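Long-range contact in 4-hydroxy-tetrahydrodipicolinate synthase (Aquifex aeolicus, PDB 2EHH), which probably condenses pyruvate with L-aspartate semialdehyde to form 4-hydroxy-tetrahydrodipicolinate, a step of lysine biosynthesis by the diaminopimelate route: residues 205-217 with 228-240. Sequence-based numbering, arbitrary orientation.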
loop_
_atom_site.group_PDB
_atom_site.type_symbol
_atom_site.label_atom_id
_atom_site.label_comp_id
_atom_site.label_asym_id
_atom_site.label_seq_id
_atom_site.Cartn_x
_atom_site.Cartn_y
_atom_site.Cartn_z
ATOM N N VAL A 205 0.442 -25.178 -0.004
ATOM C CA VAL A 205 0.731 -25.319 1.415
ATOM C C VAL A 205 -0.313 -26.303 1.952
ATOM O O VAL A 205 0.010 -27.226 2.700
ATOM C CB VAL A 205 0.586 -23.963 2.165
ATOM C CG1 VAL A 205 0.535 -24.192 3.668
ATOM C CG2 VAL A 205 1.760 -23.053 1.822
ATOM N N ALA A 206 -1.567 -26.102 1.545
ATOM C CA ALA A 206 -2.678 -26.948 1.978
ATOM C C ALA A 206 -2.452 -28.414 1.620
ATOM O O ALA A 206 -3.004 -29.309 2.260
ATOM C CB ALA A 206 -3.985 -26.459 1.357
ATOM N N ASN A 207 -1.643 -28.638 0.591
ATOM C CA ASN A 207 -1.298 -29.976 0.120
ATOM C C ASN A 207 -0.670 -30.833 1.214
ATOM O O ASN A 207 -0.754 -32.059 1.180
ATOM C CB ASN A 207 -0.301 -29.879 -1.037
ATOM C CG ASN A 207 -0.911 -30.259 -2.345
ATOM O OD1 ASN A 207 -1.963 -30.899 -2.380
ATOM N ND2 ASN A 207 -0.257 -29.891 -3.436
ATOM N N ASN A 208 -0.014 -30.177 2.164
ATOM C CA ASN A 208 0.644 -30.868 3.265
ATOM C C ASN A 208 -0.312 -31.695 4.118
ATOM O O ASN A 208 0.092 -32.705 4.695
ATOM C CB ASN A 208 1.356 -29.857 4.170
ATOM C CG ASN A 208 2.703 -29.432 3.630
ATOM O OD1 ASN A 208 3.685 -30.166 3.740
ATOM N ND2 ASN A 208 2.759 -28.240 3.039
ATOM N N VAL A 209 -1.573 -31.277 4.194
ATOM C CA VAL A 209 -2.533 -31.987 5.025
ATOM C C VAL A 209 -3.731 -32.620 4.326
ATOM O O VAL A 209 -4.318 -33.559 4.856
ATOM C CB VAL A 209 -3.030 -31.082 6.168
ATOM C CG1 VAL A 209 -1.842 -30.642 7.015
ATOM C CG2 VAL A 209 -3.753 -29.878 5.610
ATOM N N MET A 210 -4.107 -32.106 3.160
ATOM C CA MET A 210 -5.219 -32.677 2.407
ATOM C C MET A 210 -4.818 -32.813 0.940
ATOM O O MET A 210 -5.398 -32.182 0.059
ATOM C CB MET A 210 -6.481 -31.812 2.552
ATOM C CG MET A 210 -7.152 -31.946 3.917
ATOM S SD MET A 210 -8.727 -31.076 4.065
ATOM C CE MET A 210 -9.851 -32.239 3.299
ATOM N N PRO A 211 -3.810 -33.658 0.665
ATOM C CA PRO A 211 -3.258 -33.940 -0.667
ATOM C C PRO A 211 -4.294 -34.368 -1.701
ATOM O O PRO A 211 -4.313 -33.867 -2.829
ATOM C CB PRO A 211 -2.257 -35.070 -0.403
ATOM C CG PRO A 211 -1.901 -34.908 1.032
ATOM C CD PRO A 211 -3.203 -34.543 1.675
ATOM N N ARG A 212 -5.143 -35.312 -1.311
ATOM C CA ARG A 212 -6.164 -35.851 -2.204
ATOM C C ARG A 212 -7.147 -34.796 -2.692
ATOM O O ARG A 212 -7.409 -34.689 -3.891
ATOM C CB ARG A 212 -6.924 -36.983 -1.507
ATOM C CG ARG A 212 -6.034 -38.137 -1.063
ATOM C CD ARG A 212 -6.817 -39.164 -0.262
ATOM N NE ARG A 212 -7.792 -39.875 -1.082
ATOM C CZ ARG A 212 -7.530 -40.978 -1.779
ATOM N NH1 ARG A 212 -6.313 -41.512 -1.760
ATOM N NH2 ARG A 212 -8.491 -41.552 -2.496
ATOM N N GLU A 213 -7.681 -34.016 -1.761
ATOM C CA GLU A 213 -8.647 -32.980 -2.102
ATOM C C GLU A 213 -8.052 -31.923 -3.023
ATOM O O GLU A 213 -8.658 -31.555 -4.031
ATOM C CB GLU A 213 -9.176 -32.305 -0.834
ATOM C CG GLU A 213 -9.985 -33.204 0.097
ATOM C CD GLU A 213 -9.165 -34.313 0.734
ATOM O OE1 GLU A 213 -7.936 -34.147 0.903
ATOM O OE2 GLU A 213 -9.762 -35.350 1.088
ATOM N N VAL A 214 -6.870 -31.428 -2.677
ATOM C CA VAL A 214 -6.232 -30.412 -3.503
ATOM C C VAL A 214 -5.998 -30.977 -4.894
ATOM O O VAL A 214 -6.227 -30.306 -5.898
ATOM C CB VAL A 214 -4.887 -29.955 -2.902
ATOM C CG1 VAL A 214 -4.187 -29.013 -3.868
ATOM C CG2 VAL A 214 -5.122 -29.260 -1.566
ATOM N N LYS A 215 -5.541 -32.223 -4.946
ATOM C CA LYS A 215 -5.288 -32.878 -6.219
ATOM C C LYS A 215 -6.564 -32.862 -7.054
ATOM O O LYS A 215 -6.529 -32.573 -8.250
ATOM C CB LYS A 215 -4.830 -34.322 -5.988
ATOM C CG LYS A 215 -4.657 -35.140 -7.264
ATOM C CD LYS A 215 -3.667 -34.493 -8.216
ATOM C CE LYS A 215 -3.473 -35.342 -9.463
ATOM N NZ LYS A 215 -2.549 -34.688 -10.427
ATOM N N GLU A 216 -7.689 -33.166 -6.415
ATOM C CA GLU A 216 -8.976 -33.184 -7.107
ATOM C C GLU A 216 -9.338 -31.807 -7.656
ATOM O O GLU A 216 -9.888 -31.697 -8.750
ATOM C CB GLU A 216 -10.086 -33.664 -6.165
ATOM C CG GLU A 216 -9.922 -35.098 -5.684
ATOM C CD GLU A 216 -11.078 -35.561 -4.806
ATOM O OE1 GLU A 216 -10.996 -36.678 -4.246
ATOM O OE2 GLU A 216 -12.068 -34.811 -4.679
ATOM N N LEU A 217 -9.042 -30.759 -6.890
ATOM C CA LEU A 217 -9.334 -29.401 -7.336
ATOM C C LEU A 217 -8.547 -29.145 -8.619
ATOM O O LEU A 217 -9.090 -28.657 -9.611
ATOM C CB LEU A 217 -8.937 -28.388 -6.248
ATOM C CG LEU A 217 -9.059 -26.874 -6.498
ATOM C CD1 LEU A 217 -8.008 -26.424 -7.491
ATOM C CD2 LEU A 217 -10.446 -26.528 -7.000
ATOM N N ARG A 228 -17.110 -28.146 -10.788
ATOM C CA ARG A 228 -16.553 -29.084 -9.823
ATOM C C ARG A 228 -15.408 -28.406 -9.070
ATOM O O ARG A 228 -15.235 -28.618 -7.873
ATOM C CB ARG A 228 -16.052 -30.340 -10.540
ATOM C CG ARG A 228 -15.308 -31.327 -9.649
ATOM C CD ARG A 228 -16.146 -31.790 -8.463
ATOM N NE ARG A 228 -15.425 -32.783 -7.667
ATOM C CZ ARG A 228 -15.745 -33.127 -6.424
ATOM N NH1 ARG A 228 -16.781 -32.560 -5.819
ATOM N NH2 ARG A 228 -15.020 -34.030 -5.777
ATOM N N ALA A 229 -14.631 -27.593 -9.778
ATOM C CA ALA A 229 -13.515 -26.880 -9.163
ATOM C C ALA A 229 -14.044 -25.977 -8.048
ATOM O O ALA A 229 -13.506 -25.961 -6.941
ATOM C CB ALA A 229 -12.777 -26.056 -10.212
ATOM N N ARG A 230 -15.102 -25.229 -8.341
ATOM C CA ARG A 230 -15.701 -24.348 -7.342
ATOM C C ARG A 230 -16.197 -25.150 -6.144
ATOM O O ARG A 230 -16.106 -24.701 -5.004
ATOM C CB ARG A 230 -16.883 -23.565 -7.935
ATOM C CG ARG A 230 -16.498 -22.383 -8.814
ATOM C CD ARG A 230 -17.717 -21.497 -9.102
ATOM N NE ARG A 230 -18.710 -22.171 -9.939
ATOM C CZ ARG A 230 -18.600 -22.338 -11.255
ATOM N NH1 ARG A 230 -17.539 -21.877 -11.908
ATOM N NH2 ARG A 230 -19.554 -22.979 -11.922
ATOM N N GLU A 231 -16.738 -26.336 -6.403
ATOM C CA GLU A 231 -17.249 -27.166 -5.323
ATOM C C GLU A 231 -16.132 -27.508 -4.342
ATOM O O GLU A 231 -16.304 -27.415 -3.128
ATOM C CB GLU A 231 -17.847 -28.455 -5.886
ATOM C CG GLU A 231 -18.841 -29.120 -4.966
ATOM C CD GLU A 231 -19.272 -30.482 -5.476
ATOM O OE1 GLU A 231 -19.530 -30.607 -6.695
ATOM O OE2 GLU A 231 -19.353 -31.423 -4.655
ATOM N N ILE A 232 -14.988 -27.908 -4.878
ATOM C CA ILE A 232 -13.846 -28.275 -4.057
ATOM C C ILE A 232 -13.214 -27.049 -3.413
ATOM O O ILE A 232 -12.844 -27.078 -2.239
ATOM C CB ILE A 232 -12.789 -29.007 -4.896
ATOM C CG1 ILE A 232 -13.420 -30.252 -5.532
ATOM C CG2 ILE A 232 -11.607 -29.399 -4.021
ATOM C CD1 ILE A 232 -12.539 -30.921 -6.566
ATOM N N HIS A 233 -13.090 -25.981 -4.194
ATOM C CA HIS A 233 -12.520 -24.719 -3.722
ATOM C C HIS A 233 -13.275 -24.206 -2.493
ATOM O O HIS A 233 -12.672 -23.918 -1.462
ATOM C CB HIS A 233 -12.588 -23.682 -4.852
ATOM C CG HIS A 233 -12.261 -22.284 -4.428
ATOM N ND1 HIS A 233 -10.967 -21.820 -4.309
ATOM C CD2 HIS A 233 -13.065 -21.239 -4.117
ATOM C CE1 HIS A 233 -10.990 -20.548 -3.945
ATOM N NE2 HIS A 233 -12.250 -20.173 -3.822
ATOM N N TYR A 234 -14.595 -24.101 -2.594
ATOM C CA TYR A 234 -15.378 -23.592 -1.476
ATOM C C TYR A 234 -15.445 -24.542 -0.292
ATOM O O TYR A 234 -15.643 -24.118 0.849
ATOM C CB TYR A 234 -16.775 -23.197 -1.955
ATOM C CG TYR A 234 -16.731 -21.912 -2.752
ATOM C CD1 TYR A 234 -16.361 -20.716 -2.140
ATOM C CD2 TYR A 234 -16.969 -21.902 -4.125
ATOM C CE1 TYR A 234 -16.217 -19.545 -2.867
ATOM C CE2 TYR A 234 -16.827 -20.726 -4.872
ATOM C CZ TYR A 234 -16.447 -19.553 -4.231
ATOM O OH TYR A 234 -16.270 -18.391 -4.944
ATOM N N TYR A 235 -15.263 -25.827 -0.558
ATOM C CA TYR A 235 -15.272 -26.812 0.510
ATOM C C TYR A 235 -13.978 -26.640 1.312
ATOM O O TYR A 235 -13.981 -26.659 2.543
ATOM C CB TYR A 235 -15.360 -28.222 -0.089
ATOM C CG TYR A 235 -15.065 -29.336 0.887
ATOM C CD1 TYR A 235 -13.817 -29.957 0.907
ATOM C CD2 TYR A 235 -16.024 -29.758 1.806
ATOM C CE1 TYR A 235 -13.532 -30.974 1.821
ATOM C CE2 TYR A 235 -15.750 -30.774 2.724
ATOM C CZ TYR A 235 -14.501 -31.375 2.724
ATOM O OH TYR A 235 -14.218 -32.369 3.633
ATOM N N LEU A 236 -12.883 -26.429 0.591
ATOM C CA LEU A 236 -11.561 -26.266 1.187
ATOM C C LEU A 236 -11.233 -24.840 1.637
ATOM O O LEU A 236 -10.177 -24.605 2.227
ATOM C CB LEU A 236 -10.505 -26.725 0.175
ATOM C CG LEU A 236 -9.681 -28.000 0.388
ATOM C CD1 LEU A 236 -10.480 -29.076 1.084
ATOM C CD2 LEU A 236 -9.186 -28.473 -0.962
ATOM N N HIS A 237 -12.128 -23.890 1.376
ATOM C CA HIS A 237 -11.855 -22.500 1.738
ATOM C C HIS A 237 -11.482 -22.281 3.203
ATOM O O HIS A 237 -10.534 -21.551 3.494
ATOM C CB HIS A 237 -13.034 -21.595 1.373
ATOM C CG HIS A 237 -12.663 -20.146 1.289
ATOM N ND1 HIS A 237 -11.766 -19.665 0.359
ATOM C CD2 HIS A 237 -13.027 -19.083 2.044
ATOM C CE1 HIS A 237 -11.593 -18.369 0.547
ATOM N NE2 HIS A 237 -12.347 -17.992 1.562
ATOM N N ASP A 238 -12.216 -22.902 4.124
ATOM C CA ASP A 238 -11.906 -22.751 5.544
ATOM C C ASP A 238 -10.486 -23.228 5.854
ATOM O O ASP A 238 -9.795 -22.629 6.672
ATOM C CB ASP A 238 -12.909 -23.517 6.413
ATOM C CG ASP A 238 -14.256 -22.826 6.500
ATOM O OD1 ASP A 238 -14.381 -21.688 5.997
ATOM O OD2 ASP A 238 -15.191 -23.419 7.077
ATOM N N LEU A 239 -10.052 -24.307 5.204
ATOM C CA LEU A 239 -8.699 -24.812 5.421
ATOM C C LEU A 239 -7.673 -23.825 4.862
ATOM O O LEU A 239 -6.676 -23.514 5.520
ATOM C CB LEU A 239 -8.507 -26.169 4.737
ATOM C CG LEU A 239 -7.096 -26.762 4.830
ATOM C CD1 LEU A 239 -6.782 -27.121 6.273
ATOM C CD2 LEU A 239 -6.992 -27.995 3.940
ATOM N N PHE A 240 -7.920 -23.335 3.648
ATOM C CA PHE A 240 -7.007 -22.388 3.007
ATOM C C PHE A 240 -6.775 -21.152 3.872
ATOM O O PHE A 240 -5.653 -20.660 3.977
ATOM C CB PHE A 240 -7.547 -21.931 1.643
ATOM C CG PHE A 240 -7.568 -23.008 0.584
ATOM C CD1 PHE A 240 -6.867 -24.200 0.750
ATOM C CD2 PHE A 240 -8.269 -22.805 -0.604
ATOM C CE1 PHE A 240 -6.862 -25.172 -0.249
ATOM C CE2 PHE A 240 -8.273 -23.769 -1.611
ATOM C CZ PHE A 240 -7.565 -24.957 -1.433
#
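Met210, at the N-cap of helix 211-223, reaches across to three side chains of helix 226-242. Its chain bends at the sulfur (chi3 81°): SD lies 3.5 Å from Leu239 CD2, while CE turns back to Leu236 CD1 at 3.9 Å and comes in at the edge of the Tyr235 ring. An alanine here would probably take away the SD and CE contacts to Leu239 and Leu236 and open a gap beside the Tyr235 ring. Leu236 points its two methyls at Glu213 CB, with CD2 3.8 Å away, and CD2 also meets Val214 CG2; the carboxylate of Glu213 swings away from the interface. Further along, Ile232 lays CG2 against Leu217 CB at 3.6 Å and pushes CD1 to the backbone between Glu216 and Leu217. Leu217, its CG trans to the main-chain N (chi1 176°), sends CD2 to within 3.1 Å of Ala229 O, a tight approach. At the other end Ala206 CB sits 3.5 Å from Phe240 CE1, at the ring edge. Glu216 OE2 meets Arg228 NH2 at 3.2 Å in a salt bridge, with the carboxylate and guanidinium planes 32° apart; Ile232 CG1 lies over one guanidinium face. The two helices run roughly antiparallel after the last strand of the TIM barrel, and His233 NE2 and Tyr234 OH hydrogen-bond to Ser171 and to the carbonyl of Leu197, both of a second subunit. With no hydrogen bond across, the fit of buried apolar side chains largely sets how the helices lie; the one charged pair crossing is Glu216 with Arg228, whose NH1 pairs with Glu231.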